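Long-range contacts in CrataBL (Crataeva tapia, PDB 4IHZ), which inhibits trypsin, probably inhibits factor Xa more strongly, and probably also acts as a lectin that binds glucose and N-acetylglucosamine: residues P21-K26 / D76-P81; P34-T39 / V99-T104; S66-I71 / G109-I114; D119-V124 / V158-A163; C133-I138 / D153-V158. All coordinates share one frame; numbering follows the deposited sequence. Where two conformers were deposited one is given.

In the fold
All five contacts tie together one beta-trefoil chain of the Kunitz-type inhibitor family. Contacts 1 and 2 lie on the same side of the chain's centre, about 10 Å apart between centres, and meet where helix 22-26 reaches the segment leading into strand 38-40. Contacts 3, 4 and 5 gather round the sheet that holds strands 112-117, 120-125 and 134-139, with centres about 11 to 14 Å apart. Contacts 4 and 5 share Val-158. Along the chain, contacts 1, 2 and 3 interleave, and contacts 4 and 5 follow. The early ties therefore cross-link distant parts of the trefoil, while the later ones bring the C-terminal strand and the loop before it onto the sheet.

Contact 1: P21-K26 / D76-P81; sequences PDNLRK and DLWFCP
Asn-23 reaches from helix 22-26 into the loop 76-81 and uses both ends of its amide there. OD1 accepts the backbone N-H of Phe-79, with Phe-79 N to Asn-23 OD1 at 2.9 Å and the donor 40° out of the carbonyl plane. Asn-23 ND2 lies over one face of the Trp-78 indole, offset toward the rim, and comes within 3.4 Å of Trp-78 CH2. The amide and indole planes stand 78° apart. A chi1 of 83° sets the amide carbon CG between the backbone N and the carbonyl carbon, turned toward Trp-78 and Phe-79. Asn-23 CB meets Cys-80 SG at 3.4 Å, the sulfur that forms the disulfide to Cys-33. Trp-78 starts out pointing away from the helix, yet its ring end comes back to it, and NE1 is held by Glu-82 O. Pro-21 CG touches Trp-78 CH2 at the ring edge, 3.8 Å away. Leu-24 spreads its two methyls: CD1 approaches Trp-78 CZ3 obliquely at 3.9 Å, and CD2 meets the edge of the Phe-79 ring at CD2, 3.8 Å away. Leu-24 CD2 also lies 3.5 Å from Leu-77 O. Across the subunit interface, Trp-78 packs on Trp-78 of the second subunit, and Lys-84 of that subunit bonds the carbonyls of Trp-78 and Cys-80. Leu-77 and Phe-79 also border the glycan carried by the protein. A short helical turn is thus fastened to a disulfide-anchored loop of the Kunitz-type beta-trefoil, beside its glycan and at the interface between two subunits.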
# COMPACT_ATOMS: atom_id res chain seq x y z
N PRO A 21 13.33 1.59 2.35
CA PRO A 21 12.37 1.12 3.37
C PRO A 21 12.90 -0.08 4.14
O PRO A 21 13.51 -1.00 3.57
CB PRO A 21 11.15 0.74 2.54
CG PRO A 21 11.23 1.63 1.30
CD PRO A 21 12.73 1.60 0.99
N ASP A 22 12.71 -0.07 5.46
CA ASP A 22 13.19 -1.17 6.27
C ASP A 22 12.65 -2.53 5.85
O ASP A 22 13.38 -3.54 5.95
CB ASP A 22 12.86 -0.93 7.73
CG ASP A 22 14.05 -0.43 8.52
OD1 ASP A 22 15.24 -0.49 8.06
OD2 ASP A 22 13.80 -0.02 9.68
N ASN A 23 11.40 -2.60 5.36
CA ASN A 23 10.88 -3.94 5.05
C ASN A 23 11.67 -4.61 3.94
O ASN A 23 11.80 -5.84 3.90
CB ASN A 23 9.37 -3.91 4.73
CG ASN A 23 9.10 -3.53 3.31
OD1 ASN A 23 9.03 -4.38 2.45
ND2 ASN A 23 8.92 -2.23 3.05
N LEU A 24 12.25 -3.78 3.06
CA LEU A 24 13.05 -4.33 1.95
C LEU A 24 14.41 -4.79 2.44
O LEU A 24 14.97 -5.70 1.86
CB LEU A 24 13.16 -3.31 0.78
CG LEU A 24 11.84 -3.00 0.08
CD1 LEU A 24 12.09 -2.03 -1.07
CD2 LEU A 24 11.24 -4.31 -0.49
N ARG A 25 14.91 -4.24 3.54
CA ARG A 25 16.21 -4.71 4.06
C ARG A 25 16.03 -6.08 4.67
O ARG A 25 16.88 -6.97 4.47
CB ARG A 25 16.74 -3.72 5.10
CG ARG A 25 17.01 -2.37 4.44
CD ARG A 25 17.60 -1.40 5.46
NE ARG A 25 18.98 -1.77 5.75
CZ ARG A 25 19.86 -0.90 6.25
NH1 ARG A 25 19.46 0.31 6.52
NH2 ARG A 25 21.12 -1.28 6.46
N LYS A 26 14.90 -6.26 5.34
CA LYS A 26 14.58 -7.52 6.02
C LYS A 26 14.28 -8.61 4.99
O LYS A 26 14.72 -9.77 5.16
CB LYS A 26 13.45 -7.31 7.02
CG LYS A 26 13.05 -8.60 7.81
CD LYS A 26 14.04 -8.91 8.92
CE LYS A 26 13.81 -10.33 9.46
NZ LYS A 26 14.88 -10.73 10.42
N ASP A 76 9.32 -3.76 -7.06
CA ASP A 76 8.36 -4.83 -7.30
C ASP A 76 8.20 -5.76 -6.14
O ASP A 76 7.18 -6.39 -6.03
CB ASP A 76 8.74 -5.61 -8.55
CG ASP A 76 8.57 -4.79 -9.81
OD1 ASP A 76 7.87 -3.74 -9.77
OD2 ASP A 76 9.10 -5.21 -10.83
N LEU A 77 9.21 -5.86 -5.28
CA LEU A 77 9.09 -6.61 -4.03
C LEU A 77 8.52 -5.66 -2.97
O LEU A 77 8.84 -4.47 -2.97
CB LEU A 77 10.46 -7.10 -3.55
CG LEU A 77 11.10 -8.21 -4.37
CD1 LEU A 77 12.51 -8.43 -3.78
CD2 LEU A 77 10.20 -9.44 -4.25
N TRP A 78 7.60 -6.18 -2.16
CA TRP A 78 7.09 -5.37 -1.04
C TRP A 78 6.57 -6.34 0.01
O TRP A 78 5.68 -7.14 -0.27
CB TRP A 78 5.95 -4.46 -1.53
CG TRP A 78 5.70 -3.37 -0.58
CD1 TRP A 78 4.59 -3.15 0.17
CD2 TRP A 78 6.61 -2.32 -0.27
NE1 TRP A 78 4.75 -2.03 0.95
CE2 TRP A 78 5.99 -1.48 0.69
CE3 TRP A 78 7.89 -1.99 -0.73
CZ2 TRP A 78 6.61 -0.34 1.23
CZ3 TRP A 78 8.52 -0.84 -0.19
CH2 TRP A 78 7.86 -0.02 0.76
N PHE A 79 7.07 -6.21 1.23
CA PHE A 79 6.81 -7.22 2.24
C PHE A 79 5.81 -6.77 3.28
O PHE A 79 5.53 -7.50 4.24
CB PHE A 79 8.12 -7.60 2.92
CG PHE A 79 9.08 -8.25 1.96
CD1 PHE A 79 8.91 -9.62 1.62
CD2 PHE A 79 10.08 -7.50 1.32
CE1 PHE A 79 9.77 -10.24 0.70
CE2 PHE A 79 10.94 -8.13 0.38
CZ PHE A 79 10.79 -9.51 0.08
N CYS A 80 5.23 -5.59 3.06
CA CYS A 80 4.24 -5.04 3.99
C CYS A 80 2.88 -5.10 3.32
O CYS A 80 2.77 -5.01 2.10
CB CYS A 80 4.56 -3.55 4.28
SG CYS A 80 6.09 -3.36 5.21
N PRO A 81 1.81 -5.19 4.12
CA PRO A 81 0.49 -5.04 3.52
C PRO A 81 0.18 -3.60 3.14
O PRO A 81 -0.62 -3.38 2.25
CB PRO A 81 -0.48 -5.47 4.63
CG PRO A 81 0.34 -5.96 5.77
CD PRO A 81 1.77 -5.62 5.53

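Contact 2: P34-T39 / V99-T104; sequences PLDLIT and VTTGGT
Asp-36 and Thr-101 are joined by two hydrogen bonds, one through the backbone and one through the side chains. Thr-101 N donates to Asp-36 O at 2.9 Å, in the carbonyl plane. Thr-101 OG1 donates to Asp-36 OD2 at 2.7 Å, on the lone pair anti to the other oxygen. CG anti to the backbone N (chi1 -172°) places the carboxylate carbon of Asp-36 beside Thr-101; its other oxygen, OD1, accepts Asn-23 N at the start of helix 22-26. Within the other segment, Thr-100 OG1 donates to Thr-101 O at 2.8 Å. A weaker CA-H...O contact adds to the grip on Asp-36 O, which lies 3.1 Å from Thr-100 CA.

Two waters extend the polar contact. Water 1 accepts from Asp-36 N and donates to Thr-101 O, and water 2 accepts from Ile-38 N and also binds Val-99 O.

The apolar contacts run alongside. The longer branch of Ile-38 touches two partners in turn: CG1 meets Val-99 CG1 at 3.8 Å, and CD1 crosses to Thr-101 CG2 at 3.7 Å. Leu-35 CD1 and Thr-100 CG2 come together at 3.9 Å, the two side chains crossing at about a right angle. Ile-38 and Val-99 both pack on Leu-149 of strand 148-151, which draws this pair into the interior of the beta-trefoil. The carboxylate of Asp-36 is buried, but bonds from both segments 21-26 and 99-104 meet its charge. Such a carboxylate probably stays ionised, and it ties helix 22-26 to the segments 34-39 and 99-104.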
# COMPACT_ATOMS: atom_id res chain seq x y z
N PRO A 34 3.66 -1.20 11.04
CA PRO A 34 3.16 0.03 11.63
C PRO A 34 4.13 1.19 11.52
O PRO A 34 3.70 2.33 11.61
CB PRO A 34 2.92 -0.33 13.10
CG PRO A 34 3.56 -1.63 13.31
CD PRO A 34 3.76 -2.31 12.02
N LEU A 35 5.43 0.90 11.34
CA LEU A 35 6.44 1.97 11.30
C LEU A 35 7.60 1.59 10.41
O LEU A 35 8.69 1.29 10.89
CB LEU A 35 6.91 2.31 12.72
CG LEU A 35 7.53 3.70 12.79
CD1 LEU A 35 6.46 4.72 13.08
CD2 LEU A 35 8.58 3.71 13.89
N ASP A 36 7.36 1.64 9.11
CA ASP A 36 8.35 1.16 8.15
C ASP A 36 9.24 2.35 7.80
O ASP A 36 8.93 3.13 6.91
CB ASP A 36 7.64 0.61 6.91
CG ASP A 36 8.59 -0.09 5.95
OD1 ASP A 36 9.48 -0.85 6.41
OD2 ASP A 36 8.46 0.13 4.70
N LEU A 37 10.34 2.47 8.53
CA LEU A 37 11.26 3.59 8.39
C LEU A 37 11.99 3.57 7.07
O LEU A 37 12.07 2.53 6.41
CB LEU A 37 12.30 3.53 9.53
CG LEU A 37 11.73 3.61 10.93
CD1 LEU A 37 12.90 3.29 11.84
CD2 LEU A 37 11.14 5.00 11.24
N ILE A 38 12.58 4.71 6.71
CA ILE A 38 13.44 4.77 5.53
C ILE A 38 14.85 4.88 6.12
O ILE A 38 15.18 5.91 6.74
CB ILE A 38 13.14 6.03 4.67
CG1 ILE A 38 11.69 6.06 4.16
CG2 ILE A 38 14.15 6.15 3.50
CD1 ILE A 38 11.33 4.86 3.32
N THR A 39 15.65 3.84 5.95
CA THR A 39 16.95 3.79 6.63
C THR A 39 18.10 3.81 5.64
O THR A 39 17.96 3.42 4.48
CB THR A 39 17.10 2.57 7.56
OG1 THR A 39 16.86 1.38 6.81
CG2 THR A 39 16.07 2.69 8.73
N VAL A 99 9.92 9.64 9.09
CA VAL A 99 9.40 9.28 7.73
C VAL A 99 9.10 7.80 7.73
O VAL A 99 9.90 7.01 8.20
CB VAL A 99 10.42 9.64 6.65
CG1 VAL A 99 9.88 9.24 5.25
CG2 VAL A 99 10.71 11.14 6.62
N THR A 100 7.97 7.42 7.14
CA THR A 100 7.68 5.97 6.95
C THR A 100 7.04 5.76 5.61
O THR A 100 6.63 6.71 4.95
CB THR A 100 6.73 5.39 7.99
OG1 THR A 100 5.41 5.92 7.75
CG2 THR A 100 7.17 5.76 9.42
N THR A 101 6.92 4.49 5.25
CA THR A 101 6.06 4.19 4.13
C THR A 101 4.63 3.94 4.68
O THR A 101 4.36 4.19 5.84
CB THR A 101 6.54 2.96 3.31
OG1 THR A 101 6.48 1.81 4.15
CG2 THR A 101 8.04 3.15 2.82
N GLY A 102 3.72 3.47 3.84
CA GLY A 102 2.41 3.10 4.33
C GLY A 102 1.42 4.26 4.29
O GLY A 102 0.31 4.15 4.86
N GLY A 103 1.78 5.33 3.59
CA GLY A 103 0.90 6.48 3.39
C GLY A 103 -0.19 6.27 2.35
O GLY A 103 -0.40 5.17 1.83
N THR A 104 -0.89 7.36 2.04
CA THR A 104 -2.00 7.30 1.09
C THR A 104 -1.80 8.46 0.10
O THR A 104 -1.50 9.58 0.54
CB THR A 104 -3.35 7.41 1.86
OG1 THR A 104 -3.47 6.28 2.73
CG2 THR A 104 -4.53 7.35 0.89
O HOH W 1 4.69 2.65 8.21
O HOH W 2 12.46 6.95 8.52

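Contact 3: S66-I71 / G109-I114; sequences SHNLNI and GSWFRI
Arg-113 grips Asn-68 side-on: NE and NH2 both donate to the single oxygen OD1, each at 3.0 Å. That oxygen lies near the guanidinium plane, and the two donors approach from one face of the amide, whose plane stands 61° from the guanidinium. The chain of Arg-113 is extended from CG to NE, which brings NE to Asn-68 OD1; His-67 CA lies over one face of the guanidinium. The amide's other end, Asn-68 ND2, bonds Gly-129 O and Gln-56 OE1.

Leu-69 N donates to Phe-112 O at 2.8 Å, and Phe-112 N returns the bond to Leu-69 O, making one antiparallel hydrogen-bonded pair between strands that cross at 98°. Here the pair joins two antiparallel strand pairs of the beta-trefoil, 52-55/69-72 and 112-117/120-125. Farther out, Ser-66 N donates to Ile-114 O at 2.8 Å, almost straight (171°). Water 3 accepts from His-67 N and Ile-114 N, while water 4 links Ile-71 N to Ser-110 O.

Asn-70 ND2 makes weak bonds to Ser-110 OG and Ser-110 O, and lies over one face of the Trp-111 ring, 3.3 Å from CE3. Its OD1 accepts Arg-106 N, and Ser-110 OG is bonded to Ser-107 O. Ile-71 CD1 makes a CH-pi contact over the face of Phe-112, 4.2 Å from the ring centroid.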
# COMPACT_ATOMS: atom_id res chain seq x y z
N SER A 66 9.71 23.27 -4.52
CA SER A 66 8.94 24.06 -3.58
C SER A 66 7.44 23.93 -3.78
O SER A 66 6.68 24.88 -3.59
CB SER A 66 9.41 25.54 -3.63
OG SER A 66 10.72 25.63 -3.14
N HIS A 67 7.01 22.71 -4.16
CA HIS A 67 5.61 22.44 -4.54
C HIS A 67 5.23 21.04 -4.03
O HIS A 67 6.01 20.10 -4.16
CB HIS A 67 5.48 22.52 -6.07
CG HIS A 67 4.17 22.06 -6.61
ND1 HIS A 67 3.13 22.93 -6.90
CD2 HIS A 67 3.72 20.82 -6.93
CE1 HIS A 67 2.11 22.24 -7.38
NE2 HIS A 67 2.44 20.96 -7.41
N ASN A 68 4.06 20.92 -3.41
CA ASN A 68 3.59 19.62 -2.85
C ASN A 68 3.74 18.49 -3.83
O ASN A 68 3.33 18.60 -4.99
CB ASN A 68 2.11 19.71 -2.48
CG ASN A 68 1.85 20.54 -1.24
OD1 ASN A 68 2.75 20.80 -0.45
ND2 ASN A 68 0.58 20.96 -1.05
N LEU A 69 4.29 17.37 -3.35
CA LEU A 69 4.34 16.15 -4.12
C LEU A 69 4.20 14.95 -3.18
O LEU A 69 4.35 15.08 -1.94
CB LEU A 69 5.63 16.04 -4.92
CG LEU A 69 6.93 16.38 -4.20
CD1 LEU A 69 7.34 15.14 -3.39
CD2 LEU A 69 8.03 16.73 -5.19
N ASN A 70 3.87 13.81 -3.76
CA ASN A 70 3.95 12.55 -3.05
C ASN A 70 5.22 11.86 -3.48
O ASN A 70 5.74 12.11 -4.57
CB ASN A 70 2.74 11.64 -3.31
CG ASN A 70 1.46 12.20 -2.71
OD1 ASN A 70 0.39 11.86 -3.15
ND2 ASN A 70 1.58 13.13 -1.76
N ILE A 71 5.72 10.98 -2.63
CA ILE A 71 6.90 10.18 -2.91
C ILE A 71 6.46 8.75 -2.66
O ILE A 71 5.78 8.47 -1.67
CB ILE A 71 8.02 10.49 -1.93
CG1 ILE A 71 8.40 11.97 -1.99
CG2 ILE A 71 9.27 9.60 -2.24
CD1 ILE A 71 9.39 12.35 -0.89
N GLY A 109 -1.40 13.91 5.12
CA GLY A 109 -0.12 13.64 5.74
C GLY A 109 0.93 13.21 4.72
O GLY A 109 2.04 12.93 5.11
N SER A 110 0.57 13.24 3.43
CA SER A 110 1.38 12.66 2.34
C SER A 110 2.35 13.62 1.66
O SER A 110 3.12 13.22 0.79
CB SER A 110 0.46 12.14 1.20
OG SER A 110 -0.19 13.22 0.47
N TRP A 111 2.25 14.91 1.99
CA TRP A 111 2.90 15.91 1.17
C TRP A 111 4.33 16.24 1.59
O TRP A 111 4.60 16.63 2.75
CB TRP A 111 2.06 17.20 1.16
CG TRP A 111 0.68 16.97 0.56
CD1 TRP A 111 -0.53 17.05 1.21
CD2 TRP A 111 0.38 16.60 -0.80
NE1 TRP A 111 -1.56 16.77 0.34
CE2 TRP A 111 -1.05 16.50 -0.90
CE3 TRP A 111 1.15 16.35 -1.95
CZ2 TRP A 111 -1.70 16.16 -2.10
CZ3 TRP A 111 0.50 16.01 -3.15
CH2 TRP A 111 -0.92 15.92 -3.21
N PHE A 112 5.22 16.08 0.62
CA PHE A 112 6.62 16.52 0.78
C PHE A 112 6.90 17.56 -0.29
O PHE A 112 6.11 17.75 -1.22
CB PHE A 112 7.56 15.32 0.58
CG PHE A 112 7.42 14.26 1.62
CD1 PHE A 112 8.34 14.19 2.68
CD2 PHE A 112 6.39 13.29 1.55
CE1 PHE A 112 8.24 13.21 3.64
CE2 PHE A 112 6.27 12.30 2.52
CZ PHE A 112 7.20 12.23 3.55
N ARG A 113 8.05 18.22 -0.18
CA ARG A 113 8.53 19.04 -1.28
C ARG A 113 10.02 18.84 -1.42
O ARG A 113 10.69 18.48 -0.46
CB ARG A 113 8.27 20.55 -1.02
CG ARG A 113 6.80 20.86 -0.83
CD ARG A 113 6.59 22.33 -0.49
NE ARG A 113 5.16 22.51 -0.27
CZ ARG A 113 4.55 23.68 -0.15
NH1 ARG A 113 5.26 24.81 -0.24
NH2 ARG A 113 3.25 23.72 0.05
N ILE A 114 10.52 19.12 -2.62
CA ILE A 114 11.96 19.18 -2.89
C ILE A 114 12.31 20.67 -2.94
O ILE A 114 11.70 21.43 -3.70
CB ILE A 114 12.32 18.53 -4.23
CG1 ILE A 114 11.96 17.04 -4.19
CG2 ILE A 114 13.83 18.71 -4.53
CD1 ILE A 114 12.10 16.32 -5.57
O HOH W 3 8.69 20.14 -4.67
O HOH W 4 4.06 10.90 -0.21

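Contact 4: D119-V124 / V158-A163; sequences DSYKLV and VRFTRA
Phe-160 turns one side of its ring, CE2 and CZ, to Tyr-121 and Leu-123. Its CE2 meets Tyr-121 CB at 3.7 Å, and the two rings lie obliquely, with centroids 5.5 Å apart and planes at 46°. CG anti to the carbonyl carbon (chi1 -55°) points the root of the Phe-160 ring toward strand 120-125. Phe-160 CZ meets Leu-123 CD2 at 4.2 Å, with the methyl at the edge near the ring plane. Val-158 adds CG2, 4.2 Å from Tyr-121 CB, and Ile-114 of strand 112-117 packs against both rings. Outward from these side chains the backbones pair once, antiparallel and hydrogen-bonded: Val-158 N donates to Tyr-121 O at 2.8 Å, and Tyr-121 N to Val-158 O at 3.0 Å. A glycerol, probably from the crystallisation liquor, lies near the Tyr-121 side chain. At the polar edge, Ser-120 OG bonds His-117 O, and Lys-122 NZ forms a salt bridge with Asp-135. Strand 158-162, itself paired with strand 8-12, thus docks onto the start of strand 120-125, in the hairpin with 112-117. The joint rests on side-chain packing as much as on the backbone, whose pairing stops after one pair because the strands cross steeply, at 99°.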
# COMPACT_ATOMS: atom_id res chain seq x y z
N ASP A 119 23.94 24.24 -3.06
CA ASP A 119 23.97 23.85 -4.48
C ASP A 119 23.32 22.51 -4.67
O ASP A 119 23.37 21.94 -5.78
CB ASP A 119 25.39 23.80 -5.03
CG ASP A 119 25.87 25.15 -5.49
OD1 ASP A 119 25.03 25.99 -5.91
OD2 ASP A 119 27.09 25.37 -5.45
N SER A 120 22.70 22.02 -3.61
CA SER A 120 21.98 20.74 -3.72
C SER A 120 20.52 20.92 -3.35
O SER A 120 19.94 22.00 -3.57
CB SER A 120 22.62 19.66 -2.83
OG SER A 120 22.60 20.05 -1.50
N TYR A 121 19.90 19.87 -2.81
CA TYR A 121 18.49 19.90 -2.50
C TYR A 121 18.28 19.45 -1.07
O TYR A 121 19.19 18.92 -0.43
CB TYR A 121 17.70 19.01 -3.47
CG TYR A 121 17.76 19.45 -4.91
CD1 TYR A 121 16.90 20.47 -5.38
CD2 TYR A 121 18.67 18.89 -5.79
CE1 TYR A 121 16.95 20.89 -6.71
CE2 TYR A 121 18.73 19.33 -7.13
CZ TYR A 121 17.85 20.32 -7.57
OH TYR A 121 17.89 20.75 -8.88
N LYS A 122 17.07 19.63 -0.58
CA LYS A 122 16.63 18.97 0.62
C LYS A 122 15.19 18.54 0.43
O LYS A 122 14.44 19.09 -0.39
CB LYS A 122 16.73 19.90 1.82
CG LYS A 122 15.80 21.11 1.78
CD LYS A 122 16.00 21.98 3.00
CE LYS A 122 15.14 23.24 2.86
NZ LYS A 122 15.26 24.13 4.05
N LEU A 123 14.81 17.50 1.17
CA LEU A 123 13.40 17.12 1.28
C LEU A 123 12.80 17.79 2.50
O LEU A 123 13.46 17.94 3.55
CB LEU A 123 13.27 15.60 1.43
CG LEU A 123 13.75 14.76 0.27
CD1 LEU A 123 13.46 13.27 0.66
CD2 LEU A 123 13.01 15.12 -0.99
N VAL A 124 11.54 18.21 2.37
CA VAL A 124 10.80 18.75 3.51
C VAL A 124 9.47 18.02 3.55
O VAL A 124 8.98 17.52 2.52
CB VAL A 124 10.60 20.30 3.41
CG1 VAL A 124 11.96 20.99 3.23
CG2 VAL A 124 9.65 20.63 2.27
N VAL A 158 20.76 16.58 -0.18
CA VAL A 158 20.62 15.42 -1.06
C VAL A 158 20.73 15.80 -2.51
O VAL A 158 20.56 16.97 -2.92
CB VAL A 158 19.26 14.63 -0.85
CG1 VAL A 158 19.16 14.09 0.60
CG2 VAL A 158 18.01 15.53 -1.21
N ARG A 159 21.02 14.76 -3.30
CA ARG A 159 21.04 14.82 -4.74
C ARG A 159 20.20 13.66 -5.23
O ARG A 159 19.86 12.75 -4.46
CB ARG A 159 22.49 14.69 -5.21
CG ARG A 159 23.17 13.38 -4.73
CD ARG A 159 24.72 13.43 -4.94
NE ARG A 159 25.35 12.25 -4.34
CZ ARG A 159 25.57 11.10 -4.98
NH1 ARG A 159 25.27 10.97 -6.28
NH2 ARG A 159 26.11 10.07 -4.34
N PHE A 160 19.90 13.66 -6.52
CA PHE A 160 19.01 12.65 -7.07
C PHE A 160 19.67 12.04 -8.29
O PHE A 160 20.07 12.75 -9.21
CB PHE A 160 17.66 13.25 -7.45
CG PHE A 160 16.98 13.98 -6.32
CD1 PHE A 160 16.36 13.26 -5.30
CD2 PHE A 160 17.00 15.38 -6.24
CE1 PHE A 160 15.74 13.91 -4.24
CE2 PHE A 160 16.37 16.05 -5.19
CZ PHE A 160 15.73 15.32 -4.18
N THR A 161 19.82 10.73 -8.27
CA THR A 161 20.41 10.04 -9.40
C THR A 161 19.31 9.27 -10.11
O THR A 161 18.65 8.43 -9.49
CB THR A 161 21.52 9.08 -8.89
OG1 THR A 161 22.61 9.86 -8.40
CG2 THR A 161 22.05 8.19 -10.02
N ARG A 162 19.13 9.53 -11.40
CA ARG A 162 18.10 8.81 -12.16
C ARG A 162 18.46 7.35 -12.20
O ARG A 162 19.63 7.01 -12.44
CB ARG A 162 17.97 9.39 -13.57
CG ARG A 162 16.91 8.68 -14.38
CD ARG A 162 16.69 9.34 -15.73
NE ARG A 162 15.69 8.56 -16.47
CZ ARG A 162 14.88 9.05 -17.41
NH1 ARG A 162 14.94 10.34 -17.75
NH2 ARG A 162 14.00 8.26 -18.00
N ALA A 163 17.49 6.48 -11.91
CA ALA A 163 17.70 5.03 -11.95
C ALA A 163 17.37 4.54 -13.32
O ALA A 163 16.43 5.01 -13.93
CB ALA A 163 16.78 4.34 -10.96

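Contact 5: C133-I138 / D153-V158; sequences CRDVGI and DRPLAV
Val-136 O is gripped by Leu-156 N at 3.0 Å in a nearly straight bond (176°), and by water 8, which also donates to Leu-156 O. Pro-155 CA adds a CA-H...O contact to the same oxygen. One residue earlier, Asp-135 N donates to Asp-153 OD1 at 2.9 Å, meeting it from above the carboxylate plane; Asp-153 N answers with a weak bond to Asp-135 O. Around Asp-153, water 5 links OD1 to Cys-133 O, while water 6 accepts from Arg-134 NE and reaches OD2 weakly. Water 7 joins Asp-135 O to Arg-154 N.

The two carboxylates come close, Asp-135 OD1 lying 4.1 Å from Asp-153 OD1, a proximity probably eased by the salt bridge of Asp-135 OD1 with Lys-122 NZ. Asp-135 and Pro-155 lie side by side, pointing the same way, with OD2 3.3 Å from Pro-155 CG. Gly-137, having no side chain, lets its CA approach Arg-154 O to 3.2 Å. At the far end Ile-138 CD1 packs on Leu-156 CD2 at 3.7 Å; CG anti to the backbone N (chi1 177°) sets the branch point of Leu-156 on the side of Ile-138.

Cys-133 is fixed to Cys-126 by a disulfide, and Arg-154 forms a salt bridge with Glu-139. The loop between strands 148-151 and 158-162 runs beside strand 134-139, as the chain of this Kunitz-type beta-trefoil passes from its last hairpin to the C-terminal strand.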
# COMPACT_ATOMS: atom_id res chain seq x y z
N CYS A 133 7.05 24.02 6.42
CA CYS A 133 7.33 22.61 6.28
C CYS A 133 8.50 22.29 7.22
O CYS A 133 9.20 23.18 7.68
CB CYS A 133 7.70 22.30 4.83
SG CYS A 133 6.46 22.77 3.60
N ARG A 134 8.71 21.00 7.50
CA ARG A 134 9.81 20.59 8.34
C ARG A 134 10.88 19.92 7.50
O ARG A 134 10.58 19.03 6.72
CB ARG A 134 9.33 19.60 9.40
CG ARG A 134 8.56 20.26 10.54
CD ARG A 134 8.19 19.28 11.61
NE ARG A 134 7.33 19.91 12.61
CZ ARG A 134 6.02 19.67 12.77
NH1 ARG A 134 5.37 18.78 12.02
NH2 ARG A 134 5.36 20.34 13.72
N ASP A 135 12.13 20.33 7.69
CA ASP A 135 13.23 19.74 6.92
C ASP A 135 13.43 18.28 7.32
O ASP A 135 13.40 17.93 8.49
CB ASP A 135 14.54 20.52 7.19
CG ASP A 135 14.56 21.92 6.55
OD1 ASP A 135 13.66 22.30 5.78
OD2 ASP A 135 15.51 22.67 6.84
N VAL A 136 13.65 17.44 6.33
CA VAL A 136 13.92 16.02 6.58
C VAL A 136 15.43 15.82 6.68
O VAL A 136 16.20 16.29 5.83
CB VAL A 136 13.38 15.18 5.44
CG1 VAL A 136 13.87 13.74 5.58
CG2 VAL A 136 11.83 15.23 5.49
N GLY A 137 15.84 15.20 7.78
CA GLY A 137 17.24 14.92 8.04
C GLY A 137 17.42 13.50 8.50
O GLY A 137 16.50 12.68 8.46
N ILE A 138 18.65 13.19 8.92
CA ILE A 138 18.99 11.85 9.35
C ILE A 138 19.06 11.82 10.90
O ILE A 138 19.64 12.72 11.55
CB ILE A 138 20.36 11.40 8.72
CG1 ILE A 138 20.19 10.94 7.28
CG2 ILE A 138 21.01 10.30 9.57
CD1 ILE A 138 21.53 10.59 6.59
N ASP A 153 13.67 19.35 11.14
CA ASP A 153 14.22 20.67 10.79
C ASP A 153 15.75 20.84 10.79
O ASP A 153 16.25 21.97 10.93
CB ASP A 153 13.52 21.79 11.57
CG ASP A 153 12.25 22.24 10.89
OD1 ASP A 153 12.27 22.46 9.64
OD2 ASP A 153 11.24 22.36 11.61
N ARG A 154 16.47 19.73 10.64
CA ARG A 154 17.93 19.72 10.39
C ARG A 154 18.18 19.06 9.03
O ARG A 154 18.24 17.82 8.93
CB ARG A 154 18.65 18.96 11.49
CG ARG A 154 18.47 19.60 12.85
CD ARG A 154 19.14 18.81 13.94
NE ARG A 154 18.41 17.60 14.32
CZ ARG A 154 17.38 17.57 15.17
NH1 ARG A 154 16.90 18.69 15.70
NH2 ARG A 154 16.81 16.41 15.48
N PRO A 155 18.26 19.85 7.96
CA PRO A 155 18.13 19.19 6.67
C PRO A 155 19.34 18.36 6.28
O PRO A 155 20.48 18.75 6.54
CB PRO A 155 17.95 20.34 5.69
CG PRO A 155 18.60 21.53 6.37
CD PRO A 155 18.41 21.32 7.85
N LEU A 156 19.06 17.21 5.68
CA LEU A 156 20.08 16.44 4.97
C LEU A 156 20.19 16.98 3.55
O LEU A 156 19.21 16.98 2.80
CB LEU A 156 19.68 14.95 4.93
CG LEU A 156 20.67 14.08 4.14
CD1 LEU A 156 22.05 13.99 4.77
CD2 LEU A 156 20.05 12.69 3.97
N ALA A 157 21.37 17.46 3.16
CA ALA A 157 21.57 17.80 1.74
C ALA A 157 21.57 16.55 0.86
O ALA A 157 22.34 15.61 1.12
CB ALA A 157 22.87 18.56 1.52
N VAL A 158 20.76 16.58 -0.18
CA VAL A 158 20.62 15.42 -1.06
C VAL A 158 20.73 15.80 -2.51
O VAL A 158 20.56 16.97 -2.92
CB VAL A 158 19.26 14.63 -0.85
CG1 VAL A 158 19.16 14.09 0.60
CG2 VAL A 158 18.01 15.53 -1.21
O HOH W 5 11.28 24.63 7.46
O HOH W 6 8.85 21.84 13.98
O HOH W 7 15.58 16.88 10.43
O HOH W 8 16.57 16.29 3.02
O HOH W 9 20.65 15.50 8.62